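Aldose-aldose oxidoreductase (Caulobacter crescentus, PDB 5A04) probably oxidises one aldose sugar and reduces another by way of a bound NADP(H) cofactor, and binds glucose together with NADPH. Local coordinates at residues C247-R251 with I261-S266; Q136-A142 with G269-R273; V154-D160 with G234-V240; A142-R147 with Y196-E200. All coordinates share one frame; numbering follows the deposited sequence.

Interaction 1: residues C247-R251 with I261-S266; sequences CNRYR and IDPATS
OD1 of Asn248 is gripped by two backbone amides: Thr265 N at 2.7 Å, with a straight N-H...O angle of 160°, and Ala264 N at 2.9 Å, more bent and sharing its N-H weakly with Asn248 O. Both donors reach the amide oxygen from the same face of its plane, Ala264 N standing well above it. The side chain gets there because CG lies anti to the backbone N (chi1 -170°), which carries the amide across to the loop. Asn248 O takes a CA-H...O contact from Pro263 CA at 3.1 Å, in a loop with a cis peptide bond before Pro263. Tyr250 and Ile261 form an antiparallel hydrogen-bonded pair, through Tyr250 N to Ile261 O and Ile261 N to Tyr250 O. Their side chains run side by side in the same direction, Ile261 CD1 lying 3.6 Å from Tyr250 CZ, while Ala264 CB meets the ring at CD2; the hydroxyl goes on to Asn139. Asp262 and Arg249 do not pair directly. One water links Asp262 OD2 to Arg249 NH1, and a second links OD1 to Asn248 N, while the main ionic partners are Asp160 for Arg249 and Arg251 of the second subunit for Asp262. Thr265 lines the glucose pocket and bonds to His161 through OG1, so the grip of Asn248 on its amide probably helps set the backbone at that wall of the sugar site.

Interaction 2: residues Q136-A142 with G269-R273; sequences QAHNIEA and GQAMR
Gln270 lays its CB over one face of the His138 imidazole, a CH-pi contact 3.5 Å from CB to the ring centroid and 15° off the normal. Beyond CB the Gln270 chain bends at chi2, and its amide stacks on that of Gln136 with planes 8° apart, Gln270 CD lying 3.4 Å from Gln136 NE2. A water joins Gln136 NE2 to Gln270 OE1, while Gln270 NE2 turns to the carbonyls of Ser266 and Ala264. Met272 comes to the edge of the imidazole with CB; Met272 CE lies against His138 O (3.1 Å) and reaches Ala142 CB (3.9 Å), while SD passes Glu141 CG at 4.0 Å. What fixes the ring and the Gln136 amide is a set of bonds within 136-142. Gln136 NE2 donates to His138 ND1 (3.0 Å, 167°), and Gln136 OE1 accepts from Asn139 N and Asn139 ND2 on opposite faces of its plane, with a weak third bond from His138 N. Asn139 OD1 in turn meets the hydroxyls of Tyr250 and Tyr196. Gln136 is thus a side-chain N-cap of helix 137-147, whose N-terminal half packs against strand 272-275 and the residues leading into it, near one edge of the large mixed sheet.

Interaction 3: residues V154-D160 with G234-V240; sequences VRTVVTD and GATANCV
With chi1 at 64°, Thr236 OG1 sits between its own backbone N and carbonyl carbon, close enough to the amide for both to reach Arg155 O. The hydroxyl donates in the carbonyl plane at 2.9 Å, whereas Thr236 N comes from above that plane at the same length. Asp160, with CG anti to its carbonyl carbon (chi1 -54°), leans OD1 across to Val240 CG2, 3.4 Å away; a water bridges OD1 to Asn238 O, weakly at the second end, and OD2 forms a salt bridge with Arg249. A valine in place of Thr236 keeps the bulk but not the hydroxyl, and would probably leave Arg155 O with the backbone amide as its one donor from this strand. Between these ends strands 156-160 and 236-240 run parallel, their axes 4.6 Å apart and 10° from alignment, in the middle of the mixed sheet of the C-terminal alpha/beta domain. Val157 N to Thr236 O is the shortest backbone bond, at 2.8 Å; Asn238 N, Thr159 N and Val240 N continue the alternation. Val157 CB and Ala237 CB touch at 3.9 Å on the face that also holds Thr159 CG2 against Cys239 SG, and helix 182-198 covers this face with Ser190 and Ala194. Thr156, Val158 and Asp160 point to the other face, where Val158 packs on Arg249 of the second subunit. Arg155 forms a salt bridge to Asp223 of that subunit.

Interaction 4: residues A142-R147 with Y196-E200; sequences AIKLVR and YLTGE
Ile143 pushes CD1 against the Tyr196 ring, 3.6 Å from CD1 of the tyrosine, the two side chains crossing at about a right angle. A chi1 of 60° brings the ring here, CG lying between the backbone N and the carbonyl carbon. Next to it Leu197 CD2 fills in between the helices, 4.3 Å from Ile143 CG1 and 4.1 Å from Ala142 CB. Val146 CG1 borders the apolar part, 3.3 Å from the carbonyl oxygen Leu197 O. Arg147 makes the polar edge. Its chain bends at chi2 (-66°) and spreads the guanidinium over the end of helix 182-198, where NH2 donates to Tyr196 O at 2.9 Å and NH1 to Leu197 O at 3.0 Å. Leu197 O lies in the guanidinium plane, although NH1 stands well above the plane of that carbonyl. Ile143 CG2 covers the centre of one guanidinium face and limits its tilting while the edge meets both carbonyls. With an alanine at Ile143, the Tyr196 ring would probably lose its apolar neighbour at CD1 and the guanidinium of Arg147 would be freer to turn. Gly199, at positive phi, brings its CA to 3.2 Å from Arg147 NH2, where a side chain would clash. Helices 137-147 and 182-198 pack on one face of the mixed sheet: Ala142, Tyr196 and Leu197 touch Tyr250 of strand 247-254, Val146 rests on Val252, and Leu197 reaches Val157 of strand 156-162.

Overall arrangement
All four contacts belong to the mixed-sheet half of the subunit and helices 137-147 and 182-198, which pack on it. Interactions 1 and 2 are closest, with centres 9 Å apart; 2 and 3 are farthest, at 17 Å. Along the chain, interactions 3 and 4 interleave, interaction 1 follows both, and interaction 2 spans the whole from 136 to 273. Strand 156-162 lies between 236-242 and 247-254, so interactions 1 and 3 are neighbours in one sheet, and both meet the second subunit. Helix 137-147 serves interactions 2 and 4. Of the residues in the four contacts, Thr265 of interaction 1 is the one that belongs to the glucose pocket.

Interaction 1: residues C247-R251 with I261-S266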
loop_
_atom_site.group_PDB
_atom_site.type_symbol
_atom_site.label_atom_id
_atom_site.label_comp_id
_atom_site.label_asym_id
_atom_site.label_seq_id
_atom_site.Cartn_x
_atom_site.Cartn_y
_atom_site.Cartn_z
ATOM N N CYS A 247 -10.387 1.479 -5.529
ATOM C CA CYS A 247 -8.973 1.633 -5.792
ATOM C C CYS A 247 -8.563 0.693 -6.897
ATOM O O CYS A 247 -9.129 -0.386 -7.053
ATOM C CB CYS A 247 -8.135 1.353 -4.544
ATOM S SG CYS A 247 -8.594 -0.173 -3.648
ATOM N N ASN A 248 -7.559 1.097 -7.649
ATOM C CA ASN A 248 -7.086 0.268 -8.739
ATOM C C ASN A 248 -5.738 0.772 -9.154
ATOM O O ASN A 248 -5.637 1.686 -9.969
ATOM C CB ASN A 248 -8.057 0.296 -9.928
ATOM C CG ASN A 248 -7.713 -0.757 -10.977
ATOM O OD1 ASN A 248 -6.580 -0.843 -11.430
ATOM N ND2 ASN A 248 -8.682 -1.595 -11.321
ATOM N N ARG A 249 -4.688 0.184 -8.602
ATOM C CA ARG A 249 -3.373 0.767 -8.819
ATOM C C ARG A 249 -2.267 -0.160 -8.394
ATOM O O ARG A 249 -2.473 -1.071 -7.591
ATOM C CB ARG A 249 -3.256 2.083 -8.038
ATOM C CG ARG A 249 -3.356 1.901 -6.513
ATOM C CD ARG A 249 -3.338 3.253 -5.798
ATOM N NE ARG A 249 -3.101 3.095 -4.363
ATOM C CZ ARG A 249 -2.414 3.957 -3.619
ATOM N NH1 ARG A 249 -1.904 5.058 -4.162
ATOM N NH2 ARG A 249 -2.242 3.717 -2.321
ATOM N N TYR A 250 -1.081 0.078 -8.935
ATOM C CA TYR A 250 0.108 -0.471 -8.308
ATOM C C TYR A 250 1.317 0.404 -8.523
ATOM O O TYR A 250 1.378 1.169 -9.491
ATOM C CB TYR A 250 0.388 -1.906 -8.788
ATOM C CG TYR A 250 0.656 -2.175 -10.259
ATOM C CD1 TYR A 250 1.829 -1.745 -10.885
ATOM C CD2 TYR A 250 -0.234 -2.948 -11.000
ATOM C CE1 TYR A 250 2.081 -2.054 -12.223
ATOM C CE2 TYR A 250 0.012 -3.260 -12.326
ATOM C CZ TYR A 250 1.171 -2.819 -12.927
ATOM O OH TYR A 250 1.402 -3.166 -14.249
ATOM N N ARG A 251 2.258 0.320 -7.577
ATOM C CA ARG A 251 3.585 0.895 -7.744
ATOM C C ARG A 251 4.610 -0.188 -7.443
ATOM O O ARG A 251 4.512 -0.864 -6.412
ATOM C CB ARG A 251 3.817 2.101 -6.824
ATOM C CG ARG A 251 5.225 2.671 -7.016
ATOM C CD ARG A 251 5.569 3.764 -6.028
ATOM N NE ARG A 251 4.731 4.945 -6.199
ATOM C CZ ARG A 251 4.922 6.087 -5.547
ATOM N NH1 ARG A 251 5.917 6.200 -4.669
ATOM N NH2 ARG A 251 4.114 7.113 -5.765
ATOM N N ILE A 261 1.025 2.630 -12.011
ATOM C CA ILE A 261 -0.111 2.825 -12.908
ATOM C C ILE A 261 -1.341 3.013 -12.045
ATOM O O ILE A 261 -1.570 2.243 -11.103
ATOM C CB ILE A 261 -0.334 1.627 -13.871
ATOM C CG1 ILE A 261 0.995 1.050 -14.348
ATOM C CG2 ILE A 261 -1.207 2.047 -15.072
ATOM C CD1 ILE A 261 0.833 -0.169 -15.266
ATOM N N ASP A 262 -2.123 4.044 -12.351
ATOM C CA ASP A 262 -3.344 4.341 -11.603
ATOM C C ASP A 262 -4.293 5.150 -12.494
ATOM O O ASP A 262 -4.029 6.319 -12.764
ATOM C CB ASP A 262 -2.998 5.111 -10.324
ATOM C CG ASP A 262 -4.197 5.353 -9.425
ATOM O OD1 ASP A 262 -5.325 4.907 -9.739
ATOM O OD2 ASP A 262 -3.996 6.001 -8.374
ATOM N N PRO A 263 -5.389 4.531 -12.964
ATOM C CA PRO A 263 -5.806 3.141 -12.724
ATOM C C PRO A 263 -4.905 2.139 -13.449
ATOM O O PRO A 263 -4.362 2.457 -14.499
ATOM C CB PRO A 263 -7.224 3.102 -13.303
ATOM C CG PRO A 263 -7.169 4.099 -14.433
ATOM C CD PRO A 263 -6.302 5.222 -13.899
ATOM N N ALA A 264 -4.752 0.945 -12.896
ATOM C CA ALA A 264 -3.816 -0.032 -13.447
ATOM C C ALA A 264 -4.484 -1.110 -14.312
ATOM O O ALA A 264 -3.964 -1.479 -15.366
ATOM C CB ALA A 264 -3.030 -0.702 -12.303
ATOM N N THR A 265 -5.625 -1.630 -13.866
ATOM C CA THR A 265 -6.190 -2.832 -14.507
ATOM C C THR A 265 -7.650 -2.608 -14.891
ATOM O O THR A 265 -8.454 -3.538 -14.995
ATOM C CB THR A 265 -6.062 -4.060 -13.578
ATOM O OG1 THR A 265 -6.792 -3.819 -12.379
ATOM C CG2 THR A 265 -4.584 -4.321 -13.227
ATOM N N SER A 266 -7.982 -1.346 -15.104
ATOM C CA SER A 266 -9.318 -0.961 -15.539
ATOM C C SER A 266 -9.529 -1.294 -17.018
ATOM O O SER A 266 -8.589 -1.670 -17.711
ATOM C CB SER A 266 -9.515 0.524 -15.295
ATOM O OG SER A 266 -8.427 1.243 -15.842
HETATM O O HOH W 1 -6.878 3.981 -7.542
HETATM O O HOH W 2 -1.706 5.966 -7.064
#

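Interaction 2: residues Q136-A142 with G269-R273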
loop_
_atom_site.group_PDB
_atom_site.type_symbol
_atom_site.label_atom_id
_atom_site.label_comp_id
_atom_site.label_asym_id
_atom_site.label_seq_id
_atom_site.Cartn_x
_atom_site.Cartn_y
_atom_site.Cartn_z
ATOM N N GLN A 136 -2.312 -5.494 -21.848
ATOM C CA GLN A 136 -2.657 -4.076 -21.749
ATOM C C GLN A 136 -1.365 -3.259 -21.788
ATOM O O GLN A 136 -0.379 -3.620 -21.148
ATOM C CB GLN A 136 -3.468 -3.828 -20.475
ATOM C CG GLN A 136 -4.206 -2.505 -20.409
ATOM C CD GLN A 136 -3.279 -1.341 -20.139
ATOM O OE1 GLN A 136 -2.295 -1.480 -19.416
ATOM N NE2 GLN A 136 -3.594 -0.175 -20.717
ATOM N N ALA A 137 -1.365 -2.177 -22.573
ATOM C CA ALA A 137 -0.122 -1.490 -22.951
ATOM C C ALA A 137 0.720 -1.014 -21.768
ATOM O O ALA A 137 1.943 -1.204 -21.746
ATOM C CB ALA A 137 -0.447 -0.291 -23.858
ATOM N N HIS A 138 0.070 -0.399 -20.790
ATOM C CA HIS A 138 0.807 0.139 -19.641
ATOM C C HIS A 138 1.369 -0.977 -18.774
ATOM O O HIS A 138 2.496 -0.884 -18.288
ATOM C CB HIS A 138 -0.081 1.062 -18.803
ATOM C CG HIS A 138 -0.639 2.226 -19.571
ATOM N ND1 HIS A 138 -1.575 2.075 -20.571
ATOM C CD2 HIS A 138 -0.399 3.558 -19.478
ATOM C CE1 HIS A 138 -1.883 3.262 -21.067
ATOM N NE2 HIS A 138 -1.183 4.180 -20.423
ATOM N N ASN A 139 0.590 -2.032 -18.574
ATOM C CA ASN A 139 1.077 -3.177 -17.798
ATOM C C ASN A 139 2.284 -3.828 -18.463
ATOM O O ASN A 139 3.276 -4.150 -17.808
ATOM C CB ASN A 139 -0.048 -4.202 -17.596
ATOM C CG ASN A 139 -1.014 -3.784 -16.516
ATOM O OD1 ASN A 139 -0.862 -4.174 -15.356
ATOM N ND2 ASN A 139 -2.001 -2.966 -16.874
ATOM N N ILE A 140 2.208 -4.012 -19.774
ATOM C CA ILE A 140 3.323 -4.572 -20.521
ATOM C C ILE A 140 4.576 -3.702 -20.359
ATOM O O ILE A 140 5.669 -4.217 -20.127
ATOM C CB ILE A 140 2.951 -4.731 -22.001
ATOM C CG1 ILE A 140 1.910 -5.850 -22.139
ATOM C CG2 ILE A 140 4.174 -5.056 -22.838
ATOM C CD1 ILE A 140 1.312 -5.956 -23.519
ATOM N N GLU A 141 4.397 -2.385 -20.428
ATOM C CA GLU A 141 5.503 -1.441 -20.236
ATOM C C GLU A 141 6.138 -1.557 -18.837
ATOM O O GLU A 141 7.362 -1.557 -18.711
ATOM C CB GLU A 141 5.019 -0.010 -20.476
ATOM C CG GLU A 141 6.141 1.032 -20.492
ATOM C CD GLU A 141 6.819 1.186 -21.854
ATOM O OE1 GLU A 141 6.333 0.629 -22.860
ATOM O OE2 GLU A 141 7.859 1.877 -21.915
ATOM N N ALA A 142 5.306 -1.666 -17.802
ATOM C CA ALA A 142 5.807 -1.829 -16.428
ATOM C C ALA A 142 6.616 -3.115 -16.278
ATOM O O ALA A 142 7.716 -3.118 -15.723
ATOM C CB ALA A 142 4.645 -1.827 -15.425
ATOM N N GLY A 269 -8.340 3.866 -19.576
ATOM C CA GLY A 269 -8.003 5.025 -18.761
ATOM C C GLY A 269 -6.705 4.935 -17.980
ATOM O O GLY A 269 -6.387 5.846 -17.204
ATOM N N GLN A 270 -5.950 3.857 -18.194
ATOM C CA GLN A 270 -4.627 3.689 -17.571
ATOM C C GLN A 270 -3.747 4.937 -17.692
ATOM O O GLN A 270 -3.680 5.567 -18.751
ATOM C CB GLN A 270 -3.882 2.506 -18.198
ATOM C CG GLN A 270 -4.190 1.145 -17.569
ATOM C CD GLN A 270 -5.498 0.532 -18.049
ATOM O OE1 GLN A 270 -6.268 1.153 -18.795
ATOM N NE2 GLN A 270 -5.746 -0.708 -17.636
ATOM N N ALA A 271 -3.082 5.289 -16.595
ATOM C CA ALA A 271 -2.103 6.376 -16.589
ATOM C C ALA A 271 -0.878 5.916 -15.817
ATOM O O ALA A 271 -1.004 5.463 -14.685
ATOM C CB ALA A 271 -2.692 7.644 -15.967
ATOM N N MET A 272 0.296 6.037 -16.426
ATOM C CA MET A 272 1.542 5.597 -15.794
ATOM C C MET A 272 2.449 6.777 -15.439
ATOM O O MET A 272 2.568 7.734 -16.200
ATOM C CB MET A 272 2.279 4.611 -16.710
ATOM C CG MET A 272 3.748 4.361 -16.341
ATOM S SD MET A 272 4.541 3.147 -17.440
ATOM C CE MET A 272 3.762 1.645 -16.904
ATOM N N ARG A 273 3.064 6.714 -14.262
ATOM C CA ARG A 273 4.050 7.710 -13.846
ATOM C C ARG A 273 5.300 6.957 -13.409
ATOM O O ARG A 273 5.197 5.879 -12.819
ATOM C CB ARG A 273 3.479 8.571 -12.711
ATOM C CG ARG A 273 4.370 9.691 -12.212
ATOM C CD ARG A 273 3.577 10.601 -11.274
ATOM N NE ARG A 273 3.231 9.944 -10.012
ATOM C CZ ARG A 273 3.513 10.442 -8.812
ATOM N NH1 ARG A 273 4.149 11.604 -8.706
ATOM N NH2 ARG A 273 3.165 9.780 -7.714
HETATM O O HOH W 3 -6.398 0.447 -21.590
#

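Interaction 3: residues V154-D160 with G234-V240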
loop_
_atom_site.group_PDB
_atom_site.type_symbol
_atom_site.label_atom_id
_atom_site.label_comp_id
_atom_site.label_asym_id
_atom_site.label_seq_id
_atom_site.Cartn_x
_atom_site.Cartn_y
_atom_site.Cartn_z
ATOM N N VAL A 154 13.577 -5.720 -7.713
ATOM C CA VAL A 154 12.318 -5.299 -7.107
ATOM C C VAL A 154 12.395 -5.424 -5.586
ATOM O O VAL A 154 12.724 -6.486 -5.072
ATOM C CB VAL A 154 11.132 -6.125 -7.602
ATOM C CG1 VAL A 154 9.871 -5.745 -6.814
ATOM C CG2 VAL A 154 10.932 -5.905 -9.099
ATOM N N ARG A 155 12.082 -4.344 -4.877
ATOM C CA ARG A 155 12.055 -4.386 -3.420
ATOM C C ARG A 155 10.618 -4.356 -2.895
ATOM O O ARG A 155 10.267 -5.112 -1.988
ATOM C CB ARG A 155 12.861 -3.222 -2.829
ATOM C CG ARG A 155 14.328 -3.169 -3.272
ATOM C CD ARG A 155 15.136 -4.347 -2.715
ATOM N NE ARG A 155 15.208 -4.298 -1.253
ATOM C CZ ARG A 155 15.011 -5.343 -0.460
ATOM N NH1 ARG A 155 14.722 -6.523 -0.992
ATOM N NH2 ARG A 155 15.096 -5.207 0.864
ATOM N N THR A 156 9.780 -3.484 -3.455
ATOM C CA THR A 156 8.388 -3.408 -3.006
ATOM C C THR A 156 7.393 -3.344 -4.161
ATOM O O THR A 156 7.659 -2.743 -5.205
ATOM C CB THR A 156 8.126 -2.176 -2.090
ATOM O OG1 THR A 156 8.360 -0.964 -2.824
ATOM C CG2 THR A 156 9.029 -2.191 -0.858
ATOM N N VAL A 157 6.253 -3.989 -3.962
ATOM C CA VAL A 157 5.087 -3.810 -4.811
ATOM C C VAL A 157 3.957 -3.403 -3.892
ATOM O O VAL A 157 3.635 -4.133 -2.946
ATOM C CB VAL A 157 4.682 -5.082 -5.566
ATOM C CG1 VAL A 157 3.424 -4.811 -6.388
ATOM C CG2 VAL A 157 5.809 -5.549 -6.474
ATOM N N VAL A 158 3.366 -2.239 -4.133
ATOM C CA VAL A 158 2.225 -1.815 -3.334
ATOM C C VAL A 158 1.040 -1.680 -4.277
ATOM O O VAL A 158 1.057 -0.839 -5.182
ATOM C CB VAL A 158 2.496 -0.480 -2.588
ATOM C CG1 VAL A 158 1.235 0.029 -1.893
ATOM C CG2 VAL A 158 3.631 -0.656 -1.564
ATOM N N THR A 159 0.029 -2.521 -4.084
ATOM C CA THR A 159 -1.064 -2.587 -5.048
ATOM C C THR A 159 -2.408 -2.737 -4.343
ATOM O O THR A 159 -2.568 -3.543 -3.411
ATOM C CB THR A 159 -0.829 -3.738 -6.085
ATOM O OG1 THR A 159 -1.943 -3.828 -6.982
ATOM C CG2 THR A 159 -0.626 -5.112 -5.394
ATOM N N ASP A 160 -3.362 -1.916 -4.776
ATOM C CA ASP A 160 -4.682 -1.830 -4.166
ATOM C C ASP A 160 -5.747 -2.060 -5.227
ATOM O O ASP A 160 -5.740 -1.386 -6.256
ATOM C CB ASP A 160 -4.917 -0.449 -3.539
ATOM C CG ASP A 160 -3.833 -0.041 -2.568
ATOM O OD1 ASP A 160 -3.221 -0.924 -1.929
ATOM O OD2 ASP A 160 -3.601 1.186 -2.439
ATOM N N GLY A 234 13.653 -11.685 -2.060
ATOM C CA GLY A 234 13.566 -10.689 -1.011
ATOM C C GLY A 234 12.563 -9.593 -1.333
ATOM O O GLY A 234 12.260 -8.765 -0.480
ATOM N N ALA A 235 12.046 -9.581 -2.562
ATOM C CA ALA A 235 10.963 -8.655 -2.915
ATOM C C ALA A 235 9.758 -8.841 -1.983
ATOM O O ALA A 235 9.460 -9.952 -1.545
ATOM C CB ALA A 235 10.536 -8.851 -4.379
ATOM N N THR A 236 9.063 -7.743 -1.702
ATOM C CA THR A 236 7.890 -7.759 -0.832
ATOM C C THR A 236 6.691 -7.143 -1.546
ATOM O O THR A 236 6.855 -6.323 -2.450
ATOM C CB THR A 236 8.142 -6.973 0.478
ATOM O OG1 THR A 236 8.361 -5.589 0.161
ATOM C CG2 THR A 236 9.375 -7.516 1.199
ATOM N N ALA A 237 5.483 -7.525 -1.144
ATOM C CA ALA A 237 4.295 -6.836 -1.644
ATOM C C ALA A 237 3.301 -6.590 -0.518
ATOM O O ALA A 237 3.095 -7.444 0.351
ATOM C CB ALA A 237 3.628 -7.624 -2.784
ATOM N N ASN A 238 2.725 -5.391 -0.524
ATOM C CA ASN A 238 1.595 -5.017 0.332
ATOM C C ASN A 238 0.389 -4.855 -0.566
ATOM O O ASN A 238 0.422 -4.006 -1.468
ATOM C CB ASN A 238 1.820 -3.677 1.040
ATOM C CG ASN A 238 2.421 -3.805 2.420
ATOM O OD1 ASN A 238 2.727 -4.901 2.900
ATOM N ND2 ASN A 238 2.613 -2.655 3.066
ATOM N N CYS A 239 -0.669 -5.617 -0.302
ATOM C CA CYS A 239 -1.823 -5.681 -1.193
ATOM C C CYS A 239 -3.132 -5.385 -0.483
ATOM O O CYS A 239 -3.398 -5.913 0.606
ATOM C CB CYS A 239 -1.897 -7.071 -1.833
ATOM S SG CYS A 239 -0.388 -7.589 -2.718
ATOM N N VAL A 240 -3.971 -4.566 -1.113
ATOM C CA VAL A 240 -5.334 -4.354 -0.636
ATOM C C VAL A 240 -6.345 -5.062 -1.539
ATOM O O VAL A 240 -6.225 -5.010 -2.762
ATOM C CB VAL A 240 -5.676 -2.845 -0.564
ATOM C CG1 VAL A 240 -7.191 -2.620 -0.499
ATOM C CG2 VAL A 240 -4.967 -2.197 0.636
HETATM O O HOH W 4 -1.453 -2.062 -0.228
#

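Interaction 4: residues A142-R147 with Y196-E200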
loop_
_atom_site.group_PDB
_atom_site.type_symbol
_atom_site.label_atom_id
_atom_site.label_comp_id
_atom_site.label_asym_id
_atom_site.label_seq_id
_atom_site.Cartn_x
_atom_site.Cartn_y
_atom_site.Cartn_z
ATOM N N ALA A 142 5.306 -1.666 -17.802
ATOM C CA ALA A 142 5.807 -1.829 -16.428
ATOM C C ALA A 142 6.616 -3.115 -16.278
ATOM O O ALA A 142 7.716 -3.118 -15.723
ATOM C CB ALA A 142 4.645 -1.827 -15.425
ATOM N N ILE A 143 6.052 -4.217 -16.754
ATOM C CA ILE A 143 6.747 -5.494 -16.698
ATOM C C ILE A 143 8.104 -5.389 -17.395
ATOM O O ILE A 143 9.117 -5.832 -16.849
ATOM C CB ILE A 143 5.915 -6.629 -17.343
ATOM C CG1 ILE A 143 4.648 -6.906 -16.521
ATOM C CG2 ILE A 143 6.742 -7.904 -17.460
ATOM C CD1 ILE A 143 3.625 -7.792 -17.254
ATOM N N LYS A 144 8.131 -4.775 -18.579
ATOM C CA LYS A 144 9.384 -4.650 -19.332
ATOM C C LYS A 144 10.423 -3.799 -18.601
ATOM O O LYS A 144 11.609 -4.137 -18.590
ATOM C CB LYS A 144 9.136 -4.058 -20.723
ATOM C CG LYS A 144 10.375 -4.130 -21.625
ATOM C CD LYS A 144 10.564 -5.536 -22.204
ATOM C CE LYS A 144 11.987 -5.790 -22.707
ATOM N NZ LYS A 144 12.508 -4.698 -23.580
ATOM N N LEU A 145 9.978 -2.699 -17.998
ATOM C CA LEU A 145 10.875 -1.857 -17.207
ATOM C C LEU A 145 11.543 -2.665 -16.102
ATOM O O LEU A 145 12.751 -2.561 -15.890
ATOM C CB LEU A 145 10.115 -0.670 -16.609
ATOM C CG LEU A 145 9.877 0.502 -17.569
ATOM C CD1 LEU A 145 8.894 1.498 -16.983
ATOM C CD2 LEU A 145 11.209 1.193 -17.886
ATOM N N VAL A 146 10.756 -3.483 -15.410
ATOM C CA VAL A 146 11.296 -4.300 -14.334
ATOM C C VAL A 146 12.326 -5.272 -14.877
ATOM O O VAL A 146 13.427 -5.391 -14.334
ATOM C CB VAL A 146 10.191 -5.087 -13.608
ATOM C CG1 VAL A 146 10.801 -6.081 -12.635
ATOM C CG2 VAL A 146 9.247 -4.122 -12.893
ATOM N N ARG A 147 11.968 -5.955 -15.956
ATOM C CA ARG A 147 12.823 -7.005 -16.515
ATOM C C ARG A 147 14.110 -6.453 -17.095
ATOM O O ARG A 147 15.135 -7.139 -17.090
ATOM C CB ARG A 147 12.079 -7.787 -17.599
ATOM C CG ARG A 147 10.834 -8.492 -17.110
ATOM C CD ARG A 147 11.149 -9.610 -16.124
ATOM N NE ARG A 147 9.963 -10.428 -15.871
ATOM C CZ ARG A 147 9.051 -10.164 -14.938
ATOM N NH1 ARG A 147 9.174 -9.099 -14.153
ATOM N NH2 ARG A 147 8.003 -10.962 -14.798
ATOM N N TYR A 196 3.229 -11.009 -11.538
ATOM C CA TYR A 196 3.830 -10.745 -12.850
ATOM C C TYR A 196 4.811 -9.578 -12.831
ATOM O O TYR A 196 5.690 -9.507 -13.689
ATOM C CB TYR A 196 2.776 -10.559 -13.977
ATOM C CG TYR A 196 1.735 -9.446 -13.920
ATOM C CD1 TYR A 196 2.087 -8.102 -14.035
ATOM C CD2 TYR A 196 0.379 -9.766 -13.881
ATOM C CE1 TYR A 196 1.102 -7.096 -14.038
ATOM C CE2 TYR A 196 -0.603 -8.779 -13.874
ATOM C CZ TYR A 196 -0.237 -7.451 -13.962
ATOM O OH TYR A 196 -1.231 -6.494 -13.967
ATOM N N LEU A 197 4.722 -8.703 -11.841
ATOM C CA LEU A 197 5.714 -7.627 -11.736
ATOM C C LEU A 197 7.037 -8.172 -11.180
ATOM O O LEU A 197 8.117 -7.818 -11.665
ATOM C CB LEU A 197 5.183 -6.481 -10.868
ATOM C CG LEU A 197 4.005 -5.729 -11.489
ATOM C CD1 LEU A 197 3.365 -4.828 -10.455
ATOM C CD2 LEU A 197 4.433 -4.901 -12.729
ATOM N N THR A 198 6.968 -9.044 -10.174
ATOM C CA THR A 198 8.198 -9.636 -9.642
ATOM C C THR A 198 8.704 -10.735 -10.560
ATOM O O THR A 198 9.909 -11.008 -10.614
ATOM C CB THR A 198 8.003 -10.250 -8.231
ATOM O OG1 THR A 198 6.986 -11.253 -8.299
ATOM C CG2 THR A 198 7.602 -9.190 -7.223
ATOM N N GLY A 199 7.773 -11.380 -11.261
ATOM C CA GLY A 199 8.078 -12.590 -12.009
ATOM C C GLY A 199 8.392 -13.748 -11.077
ATOM O O GLY A 199 9.042 -14.719 -11.469
ATOM N N GLU A 200 7.918 -13.647 -9.840
ATOM C CA GLU A 200 8.189 -14.663 -8.824
ATOM C C GLU A 200 6.925 -15.232 -8.203
ATOM O O GLU A 200 5.837 -14.703 -8.407
ATOM C CB GLU A 200 9.053 -14.073 -7.721
ATOM C CG GLU A 200 10.415 -13.562 -8.172
ATOM C CD GLU A 200 11.226 -13.080 -6.989
ATOM O OE1 GLU A 200 11.735 -13.936 -6.228
ATOM O OE2 GLU A 200 11.334 -11.850 -6.809
#